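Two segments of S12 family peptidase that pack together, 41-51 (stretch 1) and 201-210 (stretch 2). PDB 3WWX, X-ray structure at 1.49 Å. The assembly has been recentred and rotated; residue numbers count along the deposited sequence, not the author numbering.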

# COMPACT_ATOMS: atom_id res chain seq x y z
N GLY A 41 -15.26 17.22 -7.87
CA GLY A 41 -14.73 17.24 -9.22
C GLY A 41 -15.43 16.21 -10.09
O GLY A 41 -16.61 15.91 -9.92
N GLU A 42 -14.67 15.62 -11.01
CA GLU A 42 -15.19 14.62 -11.92
C GLU A 42 -14.84 13.22 -11.41
O GLU A 42 -13.75 12.72 -11.63
CB GLU A 42 -14.64 14.86 -13.32
CG GLU A 42 -15.23 16.11 -14.00
CD GLU A 42 -16.74 16.01 -14.17
OE1 GLU A 42 -17.19 15.09 -14.89
OE2 GLU A 42 -17.47 16.84 -13.57
N ARG A 43 -15.80 12.61 -10.73
CA ARG A 43 -15.52 11.37 -10.03
C ARG A 43 -16.80 10.70 -9.61
O ARG A 43 -17.79 11.39 -9.30
CB ARG A 43 -14.67 11.64 -8.79
CG ARG A 43 -13.81 10.47 -8.38
CD ARG A 43 -12.65 10.25 -9.36
NE ARG A 43 -12.11 8.88 -9.20
CZ ARG A 43 -11.06 8.55 -8.46
NH1 ARG A 43 -10.36 9.45 -7.81
NH2 ARG A 43 -10.69 7.27 -8.36
N GLY A 44 -16.80 9.37 -9.61
CA GLY A 44 -17.93 8.57 -9.14
C GLY A 44 -17.64 7.94 -7.78
O GLY A 44 -16.50 7.56 -7.49
N GLY A 45 -18.66 7.82 -6.94
CA GLY A 45 -18.44 7.37 -5.57
C GLY A 45 -17.99 5.93 -5.46
O GLY A 45 -17.35 5.57 -4.49
N ASP A 46 -18.33 5.11 -6.46
CA ASP A 46 -17.94 3.71 -6.50
C ASP A 46 -16.73 3.46 -7.42
O ASP A 46 -16.43 2.30 -7.77
CB ASP A 46 -19.13 2.87 -6.95
CG ASP A 46 -20.28 2.94 -5.95
OD1 ASP A 46 -20.05 2.78 -4.73
OD2 ASP A 46 -21.43 3.18 -6.40
N ASP A 47 -16.03 4.52 -7.78
CA ASP A 47 -14.86 4.38 -8.66
C ASP A 47 -13.84 3.42 -8.07
O ASP A 47 -13.52 3.45 -6.86
CB ASP A 47 -14.17 5.70 -8.97
CG ASP A 47 -14.92 6.55 -10.01
OD1 ASP A 47 -15.97 6.09 -10.52
OD2 ASP A 47 -14.44 7.67 -10.27
N ARG A 48 -13.31 2.58 -8.96
CA ARG A 48 -12.23 1.67 -8.62
C ARG A 48 -10.93 2.33 -9.03
O ARG A 48 -10.86 3.06 -10.02
CB ARG A 48 -12.44 0.33 -9.35
CG ARG A 48 -13.75 -0.34 -8.90
CD ARG A 48 -14.10 -1.69 -9.55
NE ARG A 48 -15.41 -2.11 -9.08
CZ ARG A 48 -16.01 -3.27 -9.36
NH1 ARG A 48 -15.42 -4.16 -10.10
NH2 ARG A 48 -17.21 -3.52 -8.86
N TYR A 49 -9.88 2.06 -8.26
CA TYR A 49 -8.60 2.72 -8.46
C TYR A 49 -7.46 1.82 -8.02
O TYR A 49 -7.64 0.86 -7.25
CB TYR A 49 -8.57 4.06 -7.71
CG TYR A 49 -9.11 4.04 -6.29
CD1 TYR A 49 -10.44 4.30 -6.03
CD2 TYR A 49 -8.30 3.77 -5.21
CE1 TYR A 49 -10.94 4.31 -4.74
CE2 TYR A 49 -8.79 3.75 -3.91
CZ TYR A 49 -10.12 4.03 -3.68
OH TYR A 49 -10.62 4.06 -2.38
N ARG A 50 -6.29 2.12 -8.55
CA ARG A 50 -5.06 1.45 -8.17
C ARG A 50 -4.69 1.88 -6.77
O ARG A 50 -4.37 3.06 -6.54
CB ARG A 50 -3.96 1.84 -9.17
CG ARG A 50 -4.29 1.44 -10.61
CD ARG A 50 -3.04 1.57 -11.50
NE ARG A 50 -3.39 1.39 -12.91
CZ ARG A 50 -3.62 0.21 -13.48
NH1 ARG A 50 -3.47 -0.90 -12.80
NH2 ARG A 50 -3.98 0.14 -14.74
N VAL A 51 -4.72 0.96 -5.81
CA VAL A 51 -4.50 1.32 -4.41
C VAL A 51 -3.02 1.45 -4.05
O VAL A 51 -2.68 1.80 -2.91
CB VAL A 51 -5.20 0.35 -3.45
CG1 VAL A 51 -6.65 0.18 -3.84
CG2 VAL A 51 -4.50 -1.01 -3.42
N ARG A 201 -2.04 -7.46 -16.10
CA ARG A 201 -3.16 -6.84 -16.83
C ARG A 201 -3.20 -5.33 -16.63
O ARG A 201 -3.09 -4.85 -15.50
CB ARG A 201 -4.49 -7.42 -16.36
CG ARG A 201 -4.64 -8.89 -16.68
CD ARG A 201 -6.07 -9.38 -16.55
NE ARG A 201 -6.76 -8.94 -15.35
CZ ARG A 201 -6.76 -9.59 -14.19
NH1 ARG A 201 -6.09 -10.73 -14.05
NH2 ARG A 201 -7.44 -9.06 -13.16
N SER A 202 -3.37 -4.59 -17.73
CA SER A 202 -3.26 -3.14 -17.70
C SER A 202 -4.58 -2.38 -17.65
O SER A 202 -4.58 -1.19 -17.37
CB SER A 202 -2.44 -2.63 -18.90
OG SER A 202 -3.17 -2.80 -20.12
N ALA A 203 -5.68 -3.05 -17.95
CA ALA A 203 -6.97 -2.36 -18.04
C ALA A 203 -7.52 -2.03 -16.67
O ALA A 203 -7.18 -2.67 -15.67
CB ALA A 203 -7.98 -3.20 -18.82
N MET A 204 -8.38 -1.02 -16.64
CA MET A 204 -9.13 -0.64 -15.42
C MET A 204 -10.55 -1.13 -15.49
O MET A 204 -11.19 -1.01 -16.53
CB MET A 204 -9.13 0.89 -15.25
CG MET A 204 -7.77 1.47 -14.90
SD MET A 204 -7.17 0.97 -13.28
CE MET A 204 -8.38 1.66 -12.14
N PRO A 205 -11.07 -1.69 -14.38
CA PRO A 205 -12.48 -2.09 -14.33
C PRO A 205 -13.38 -0.88 -14.21
O PRO A 205 -12.92 0.23 -13.92
CB PRO A 205 -12.56 -2.94 -13.06
CG PRO A 205 -11.47 -2.33 -12.17
CD PRO A 205 -10.36 -1.95 -13.11
N GLU A 206 -14.66 -1.10 -14.44
CA GLU A 206 -15.68 -0.11 -14.19
C GLU A 206 -16.28 -0.31 -12.81
O GLU A 206 -16.25 -1.41 -12.28
CB GLU A 206 -16.83 -0.28 -15.18
CG GLU A 206 -16.46 -0.19 -16.61
CD GLU A 206 -15.89 1.14 -16.97
OE1 GLU A 206 -14.88 1.15 -17.71
OE2 GLU A 206 -16.44 2.17 -16.52
N PRO A 207 -16.81 0.78 -12.22
CA PRO A 207 -16.64 2.15 -12.68
C PRO A 207 -15.25 2.68 -12.35
O PRO A 207 -14.64 2.26 -11.36
CB PRO A 207 -17.71 2.92 -11.89
CG PRO A 207 -18.12 2.05 -10.80
CD PRO A 207 -17.53 0.72 -10.94
N SER A 208 -14.74 3.56 -13.19
CA SER A 208 -13.50 4.24 -12.88
C SER A 208 -13.44 5.55 -13.62
O SER A 208 -14.07 5.70 -14.68
CB SER A 208 -12.31 3.34 -13.23
OG SER A 208 -12.34 3.01 -14.61
N SER A 209 -12.72 6.51 -13.07
CA SER A 209 -12.37 7.72 -13.76
C SER A 209 -10.93 7.59 -14.24
O SER A 209 -10.20 6.70 -13.79
CB SER A 209 -12.50 8.90 -12.79
OG SER A 209 -13.87 9.11 -12.43
N PRO A 210 -10.49 8.49 -15.11
CA PRO A 210 -9.09 8.43 -15.55
C PRO A 210 -8.13 8.71 -14.40
O PRO A 210 -8.53 9.24 -13.36
CB PRO A 210 -9.00 9.54 -16.60
CG PRO A 210 -10.40 9.80 -17.04
CD PRO A 210 -11.23 9.56 -15.81
O HOH W 1 -11.06 5.71 -10.71
O HOH W 2 -4.59 -2.91 -14.41

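The contact between residues 41-51 and 201-210 is a mixed one between two largely irregular segments, with polar anchors set among proline, methionine and arginine side chains, in which one main-chain hydrogen bond, a few side-chain hydrogen bonds and two waters join the segments. It illustrates a general principle: where two loops meet without regular secondary structure, a small number of polar anchors can join them, with apolar atoms packed around.

The backbones come nearest at Asp-47 and Ser-208, whose CA atoms lie 4.4 Å apart. Here one direct main-chain hydrogen bond joins the stretches, from Arg-48 N to Pro-207 O (2.8 Å), and its angle of 164° is close to linear. The same carbonyl also receives a CA-H...O contact, with Asp-47 CA and Pro-207 O 3.4 Å apart, so a single acceptor faces two successive residues of the first stretch. The peptide bond before Pro-207 is cis, and the proline ring packs against the first stretch, with Pro-207 CG 3.5 Å from Asp-46 O.

Asp-47 is the polar hub. It closes a type I turn that begins at Gly-44, held by the backbone hydrogen bond from Asp-47 N to Gly-44 O (3.1 Å). Its buried carboxylate would be costly to leave unpaired, and Asp-47 OD2 gathers three donors: Gly-44 N at 3.0 Å, Arg-43 NE at 2.8 Å in a salt bridge, and, from across the interface, Ser-209 OG at 2.7 Å. The serine hydroxyl thus docks onto an acceptor already held in place by its own stretch. Gly-44 suits this tight arrangement, since a CB there would clash with Asp-47 OD1.

Water 1 extends the network. Water 1 accepts hydrogen bonds from Arg-43 NH2 (2.8 Å) and Ser-209 N (3.0 Å), and lies 2.7 Å from Arg-48 O, to which it can donate, linking the two backbones where they do not bond directly.

Farther along, Arg-48 points its CA-to-CB bond toward the second stretch and lays an extended side chain along the proline-rich segment. Arg-48 CD lies 3.8 Å from Pro-205 CG, a contact between aliphatic groups, while Glu-206 O sits over one face of the Arg-48 guanidinium. Glu-206 O is 3.4 Å from Arg-48 NE, but the angle is too poor for a hydrogen bond. Met-204 adds apolar filling: Met-204 CE approaches Arg-48 O at 3.6 Å and Tyr-49 CA at 3.8 Å, whereas the Tyr-49 side chain sets off away from the contact.

At the other end lies Arg-50. Met-204 SD lies over one face of the Arg-50 guanidinium, 3.6 Å from Arg-50 NH2, leaving the edge available for oxygen. Ser-202 O takes that position, accepting a weak hydrogen bond from Arg-50 NH2 (3.0 Å, 128°). Water 2 accepts from Arg-50 NH1 (2.8 Å) and donates to Arg-201 O (2.7 Å) and Ala-203 O (2.9 Å), so one arginine reaches three consecutive carbonyls, one directly and two through solvent.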